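Local coordinates for protein B (Streptococcus agalactiae, PDB 5H6I), which permeabilises membranes as a secreted pore-forming toxin, the CAMP factor, and belongs to the bacterial Fc-binding proteins, at residues Ala101-Asp104 and Val105-Ile109; Gly130-Lys133 and Leu134-Ile138. All blocks are in the same frame, centred on the assembly; numbering follows the deposited sequence.

In the fold
Contact 1 (Ala101-Asp104 with Val105-Ile109) and contact 2 (Gly130-Lys133 with Leu134-Ile138) are each a nine-residue run, about two and a half turns, of two helices that follow each other in the chain, 93-115 and then 121-139. Their centres lie about 10 Å apart and they pack directly: the CG2 methyl of Val105 is 3.6 Å from CD2 of Leu134, and CB of Ala108 is 3.7 Å from CD1 of Ile131. Ala101 against Ile138 extends the apolar seam. Contact 1 is the more deeply buried, its centre about 11 Å from the chain centre against about 16 Å, and its helix also touches helices 35-58, 65-84 and 145-163 of this all-helical bundle. It lies within the region that binds the IgG constant region.

Contact 1: Ala101-Asp104 and Val105-Ile109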
ATOM      1  N   ALA A 101     -10.611  10.354  -9.365  1.00 58.71           N
ATOM      2  CA  ALA A 101     -10.922   9.153  -8.601  1.00 55.01           C
ATOM      3  C   ALA A 101      -9.682   8.325  -8.291  1.00 60.61           C
ATOM      4  O   ALA A 101      -9.719   7.497  -7.374  1.00 57.47           O
ATOM      5  CB  ALA A 101     -11.948   8.300  -9.349  1.00 53.11           C
ATOM      6  N   LEU A 102      -8.589   8.527  -9.031  1.00 52.79           N
ATOM      7  CA  LEU A 102      -7.343   7.842  -8.703  1.00 56.39           C
ATOM      8  C   LEU A 102      -6.737   8.378  -7.413  1.00 53.88           C
ATOM      9  O   LEU A 102      -6.072   7.632  -6.686  1.00 53.72           O
ATOM     10  CB  LEU A 102      -6.350   7.973  -9.855  1.00 53.32           C
ATOM     11  CG  LEU A 102      -6.552   6.991 -11.010  1.00 55.76           C
ATOM     12  CD1 LEU A 102      -5.640   7.336 -12.173  1.00 54.39           C
ATOM     13  CD2 LEU A 102      -6.317   5.563 -10.542  1.00 51.42           C
ATOM     14  N   THR A 103      -6.948   9.662  -7.116  1.00 58.53           N
ATOM     15  CA  THR A 103      -6.518  10.199  -5.829  1.00 57.90           C
ATOM     16  C   THR A 103      -7.315   9.579  -4.689  1.00 54.18           C
ATOM     17  O   THR A 103      -6.767   9.306  -3.615  1.00 57.74           O
ATOM     18  CB  THR A 103      -6.655  11.723  -5.822  1.00 53.70           C
ATOM     19  OG1 THR A 103      -5.833  12.283  -6.855  1.00 65.36           O
ATOM     20  CG2 THR A 103      -6.224  12.297  -4.479  1.00 62.04           C
ATOM     21  N   ASP A 104      -8.611   9.339  -4.908  1.00 55.40           N
ATOM     22  CA  ASP A 104      -9.412   8.641  -3.910  1.00 55.07           C
ATOM     23  C   ASP A 104      -8.978   7.189  -3.764  1.00 56.14           C
ATOM     24  O   ASP A 104      -9.077   6.620  -2.670  1.00 50.72           O
ATOM     25  CB  ASP A 104     -10.894   8.722  -4.273  1.00 45.07           C
ATOM     26  CG  ASP A 104     -11.427  10.142  -4.231  1.00 61.83           C
ATOM     27  OD1 ASP A 104     -11.539  10.703  -3.121  1.00 68.28           O
ATOM     28  OD2 ASP A 104     -11.731  10.698  -5.308  1.00 63.31           O
ATOM     29  N   VAL A 105      -8.502   6.574  -4.849  1.00 48.59           N
ATOM     30  CA  VAL A 105      -7.942   5.228  -4.758  1.00 55.05           C
ATOM     31  C   VAL A 105      -6.702   5.236  -3.874  1.00 52.62           C
ATOM     32  O   VAL A 105      -6.572   4.431  -2.944  1.00 50.89           O
ATOM     33  CB  VAL A 105      -7.628   4.677  -6.161  1.00 49.25           C
ATOM     34  CG1 VAL A 105      -6.681   3.490  -6.068  1.00 38.48           C
ATOM     35  CG2 VAL A 105      -8.906   4.286  -6.880  1.00 44.61           C
ATOM     36  N   ILE A 106      -5.776   6.158  -4.148  1.00 50.58           N
ATOM     37  CA  ILE A 106      -4.548   6.246  -3.362  1.00 59.31           C
ATOM     38  C   ILE A 106      -4.864   6.589  -1.913  1.00 56.77           C
ATOM     39  O   ILE A 106      -4.279   6.020  -0.983  1.00 53.36           O
ATOM     40  CB  ILE A 106      -3.586   7.272  -3.991  1.00 49.38           C
ATOM     41  CG1 ILE A 106      -3.227   6.858  -5.419  1.00 53.10           C
ATOM     42  CG2 ILE A 106      -2.331   7.419  -3.145  1.00 54.23           C
ATOM     43  CD1 ILE A 106      -2.493   7.927  -6.200  1.00 61.86           C
ATOM     44  N   GLU A 107      -5.802   7.516  -1.695  1.00 56.61           N
ATOM     45  CA  GLU A 107      -6.138   7.925  -0.334  1.00 54.29           C
ATOM     46  C   GLU A 107      -6.731   6.770   0.463  1.00 55.67           C
ATOM     47  O   GLU A 107      -6.496   6.655   1.672  1.00 60.74           O
ATOM     48  CB  GLU A 107      -7.106   9.106  -0.364  1.00 54.96           C
ATOM     49  CG  GLU A 107      -6.444  10.454  -0.144  1.00 64.24           C
ATOM     50  CD  GLU A 107      -7.292  11.606  -0.642  1.00 61.62           C
ATOM     51  OE1 GLU A 107      -6.716  12.613  -1.104  1.00 71.10           O
ATOM     52  OE2 GLU A 107      -8.534  11.504  -0.571  1.00 58.92           O
ATOM     53  N   ALA A 108      -7.503   5.903  -0.195  1.00 56.33           N
ATOM     54  CA  ALA A 108      -8.062   4.747   0.496  1.00 60.76           C
ATOM     55  C   ALA A 108      -6.981   3.743   0.875  1.00 57.41           C
ATOM     56  O   ALA A 108      -7.097   3.068   1.902  1.00 55.87           O
ATOM     57  CB  ALA A 108      -9.128   4.080  -0.371  1.00 55.06           C
ATOM     58  N   ILE A 109      -5.922   3.637   0.069  1.00 47.95           N
ATOM     59  CA  ILE A 109      -4.863   2.678   0.367  1.00 57.64           C
ATOM     60  C   ILE A 109      -4.013   3.161   1.537  1.00 52.99           C
ATOM     61  O   ILE A 109      -3.685   2.385   2.442  1.00 52.16           O
ATOM     62  CB  ILE A 109      -4.012   2.419  -0.888  1.00 57.81           C
ATOM     63  CG1 ILE A 109      -4.877   1.809  -1.990  1.00 61.03           C
ATOM     64  CG2 ILE A 109      -2.849   1.503  -0.554  1.00 48.62           C
ATOM     65  CD1 ILE A 109      -4.404   2.134  -3.384  1.00 61.87           C
TER
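The backbone N-H of Glu107 donates to Thr103 O (N to O 2.8 Å), and the same carbonyl has the CB of Glu107 resting 3.3 Å away. The glutamate chain starts from a first torsion away from the staggered positions (chi1 -100°) and then runs extended back over the preceding turn, which brings its OE1 within 3.4 Å of the Thr103 CG2 methyl. That methyl is available because it stands anti to the threonine's backbone N; OG1, on the other branch, is hydrogen-bonded to Lys44 of helix 35-58. These are i to i+4 contacts of a regular alpha-helix, part of helix 93-115 in the helical bundle of the CAMP factor. Further round the turn, Ile106 N reaches Leu102 O at 2.9 Å with a nearly straight N-H (164°), while the isoleucine's CG1 leans on that same oxygen at 3.2 Å. On the flank toward helix 121-139, Val105 N bonds to Ala101 O and the valine CG2 sits 3.3 Å from this acceptor. Asp104 and Glu107 put like charges near each other, OD1 to OE2 4.0 Å, with their carboxylate planes 85° apart; Lys156 of helix 145-163 forms a long, weak ion pair with Asp104 OD1 and may offset part of that repulsion.

Contact 2: Gly130-Lys133 and Leu134-Ile138; sequences GITK and LVIRI
At Gly130 the first i to i+4 rung of this part of helix 121-139, one of the helices of the CAMP-factor bundle, runs from Leu134 N to the glycine O, 3.0 Å away. Leu134 N also makes a weak bond to Ile131 O, so a single N-H is shared between two successive carbonyls. Ile131 O in turn receives a bond from Val135 N at 2.9 Å along an almost straight N-H (168°). The CG2 methyl of Val135, lying beside its own backbone N, closes to 3.2 Å on that oxygen. Ile131 CG2 and Val135 CG2 meet more loosely, at 4.3 Å. Ile131, Leu134 and Val135 lie on the buried side of the helix: Ile131 packs on Ala108, and Leu134 and Val135 pack on Val105, the two partners being residues of helix 93-115, while Leu134 also meets Val152 of helix 145-163.

Thr132 comes next, on a more open side. Its carbonyl accepts a bond from Ile136 N at 3.0 Å, and Ile136 lays its CG1 and then its CD1 along this oxygen. CD1 ends 3.9 Å from the Thr132 CG2 methyl, the two chains meeting at a slant. The first torsion of the threonine (chi1 -73°) sets OG1 beside its own backbone N, and this hydroxyl bonds back to Gly128 O one turn earlier; the methyl is the branch that faces Ile136.

Lys133 contributes mainly through its backbone, while its side chain touches Gln151 of helix 145-163. Arg137 N is bonded only weakly to Lys133 O. The guanidinium of Arg137 is anchored elsewhere, NH2 bonding to Ser147 O of helix 145-163. Its aliphatic base stays against the helix, with CG 3.2 Å from Lys133 O.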
ATOM      1  N   GLY A 130     -13.866  -2.743  -2.204  1.00 53.65           N
ATOM      2  CA  GLY A 130     -14.421  -1.467  -2.623  1.00 50.24           C
ATOM      3  C   GLY A 130     -13.498  -0.701  -3.551  1.00 50.25           C
ATOM      4  O   GLY A 130     -13.951  -0.090  -4.524  1.00 46.33           O
ATOM      5  N   ILE A 131     -12.195  -0.712  -3.260  1.00 47.90           N
ATOM      6  CA  ILE A 131     -11.231  -0.068  -4.149  1.00 56.88           C
ATOM      7  C   ILE A 131     -11.225  -0.755  -5.507  1.00 51.31           C
ATOM      8  O   ILE A 131     -11.068  -0.107  -6.549  1.00 48.36           O
ATOM      9  CB  ILE A 131      -9.830  -0.063  -3.509  1.00 62.77           C
ATOM     10  CG1 ILE A 131      -9.877   0.580  -2.122  1.00 53.75           C
ATOM     11  CG2 ILE A 131      -8.836   0.669  -4.400  1.00 49.21           C
ATOM     12  CD1 ILE A 131      -8.529   0.641  -1.437  1.00 57.18           C
ATOM     13  N   THR A 132     -11.398  -2.079  -5.516  1.00 52.88           N
ATOM     14  CA  THR A 132     -11.529  -2.806  -6.775  1.00 42.86           C
ATOM     15  C   THR A 132     -12.731  -2.306  -7.567  1.00 52.66           C
ATOM     16  O   THR A 132     -12.638  -2.068  -8.776  1.00 54.37           O
ATOM     17  CB  THR A 132     -11.648  -4.307  -6.500  1.00 51.84           C
ATOM     18  OG1 THR A 132     -10.377  -4.823  -6.085  1.00 44.07           O
ATOM     19  CG2 THR A 132     -12.114  -5.050  -7.745  1.00 35.79           C
ATOM     20  N   LYS A 133     -13.869  -2.126  -6.891  1.00 55.41           N
ATOM     21  CA  LYS A 133     -15.058  -1.614  -7.564  1.00 51.84           C
ATOM     22  C   LYS A 133     -14.840  -0.204  -8.097  1.00 52.17           C
ATOM     23  O   LYS A 133     -15.442   0.177  -9.105  1.00 54.04           O
ATOM     24  CB  LYS A 133     -16.253  -1.643  -6.609  1.00 58.48           C
ATOM     25  CG  LYS A 133     -17.130  -2.874  -6.754  1.00 64.36           C
ATOM     26  CD  LYS A 133     -17.677  -3.339  -5.412  1.00 69.05           C
ATOM     27  CE  LYS A 133     -18.731  -2.383  -4.879  1.00 78.22           C
ATOM     28  NZ  LYS A 133     -19.301  -2.851  -3.585  1.00 79.63           N
ATOM     29  N   LEU A 134     -13.983   0.580  -7.441  1.00 56.17           N
ATOM     30  CA  LEU A 134     -13.723   1.938  -7.910  1.00 56.57           C
ATOM     31  C   LEU A 134     -12.830   1.929  -9.144  1.00 62.13           C
ATOM     32  O   LEU A 134     -13.118   2.611 -10.135  1.00 61.34           O
ATOM     33  CB  LEU A 134     -13.094   2.768  -6.791  1.00 50.68           C
ATOM     34  CG  LEU A 134     -12.738   4.213  -7.146  1.00 41.78           C
ATOM     35  CD1 LEU A 134     -13.913   4.903  -7.818  1.00 39.13           C
ATOM     36  CD2 LEU A 134     -12.307   4.978  -5.905  1.00 41.57           C
ATOM     37  N   VAL A 135     -11.739   1.159  -9.103  1.00 54.65           N
ATOM     38  CA  VAL A 135     -10.820   1.104 -10.236  1.00 53.83           C
ATOM     39  C   VAL A 135     -11.512   0.535 -11.468  1.00 55.24           C
ATOM     40  O   VAL A 135     -11.217   0.940 -12.599  1.00 62.25           O
ATOM     41  CB  VAL A 135      -9.564   0.293  -9.862  1.00 44.09           C
ATOM     42  CG1 VAL A 135      -8.613   0.196 -11.044  1.00 52.09           C
ATOM     43  CG2 VAL A 135      -8.865   0.923  -8.666  1.00 49.44           C
ATOM     44  N   ILE A 136     -12.445  -0.401 -11.273  1.00 53.09           N
ATOM     45  CA  ILE A 136     -13.187  -0.955 -12.403  1.00 52.36           C
ATOM     46  C   ILE A 136     -13.974   0.141 -13.111  1.00 52.13           C
ATOM     47  O   ILE A 136     -14.007   0.203 -14.346  1.00 60.63           O
ATOM     48  CB  ILE A 136     -14.102  -2.100 -11.929  1.00 49.94           C
ATOM     49  CG1 ILE A 136     -13.279  -3.365 -11.670  1.00 54.98           C
ATOM     50  CG2 ILE A 136     -15.193  -2.380 -12.952  1.00 50.92           C
ATOM     51  CD1 ILE A 136     -14.080  -4.504 -11.080  1.00 59.28           C
ATOM     52  N   ARG A 137     -14.605   1.032 -12.343  1.00 57.56           N
ATOM     53  CA  ARG A 137     -15.332   2.144 -12.947  1.00 60.78           C
ATOM     54  C   ARG A 137     -14.383   3.107 -13.652  1.00 54.06           C
ATOM     55  O   ARG A 137     -14.717   3.651 -14.711  1.00 50.29           O
ATOM     56  CB  ARG A 137     -16.151   2.877 -11.886  1.00 58.06           C
ATOM     57  CG  ARG A 137     -17.124   1.989 -11.129  1.00 66.35           C
ATOM     58  CD  ARG A 137     -18.499   1.995 -11.772  1.00 72.36           C
ATOM     59  NE  ARG A 137     -19.457   2.774 -10.993  1.00 77.93           N
ATOM     60  CZ  ARG A 137     -20.308   2.251 -10.116  1.00 76.96           C
ATOM     61  NH1 ARG A 137     -20.323   0.942  -9.905  1.00 79.69           N
ATOM     62  NH2 ARG A 137     -21.144   3.036  -9.452  1.00 67.37           N
ATOM     63  N   ILE A 138     -13.197   3.330 -13.079  1.00 53.85           N
ATOM     64  CA  ILE A 138     -12.206   4.189 -13.720  1.00 56.52           C
ATOM     65  C   ILE A 138     -11.791   3.605 -15.065  1.00 61.08           C
ATOM     66  O   ILE A 138     -11.580   4.337 -16.040  1.00 48.37           O
ATOM     67  CB  ILE A 138     -10.993   4.391 -12.793  1.00 54.74           C
ATOM     68  CG1 ILE A 138     -11.428   5.005 -11.461  1.00 56.09           C
ATOM     69  CG2 ILE A 138      -9.942   5.265 -13.462  1.00 49.64           C
ATOM     70  CD1 ILE A 138     -10.281   5.249 -10.503  1.00 49.79           C
TER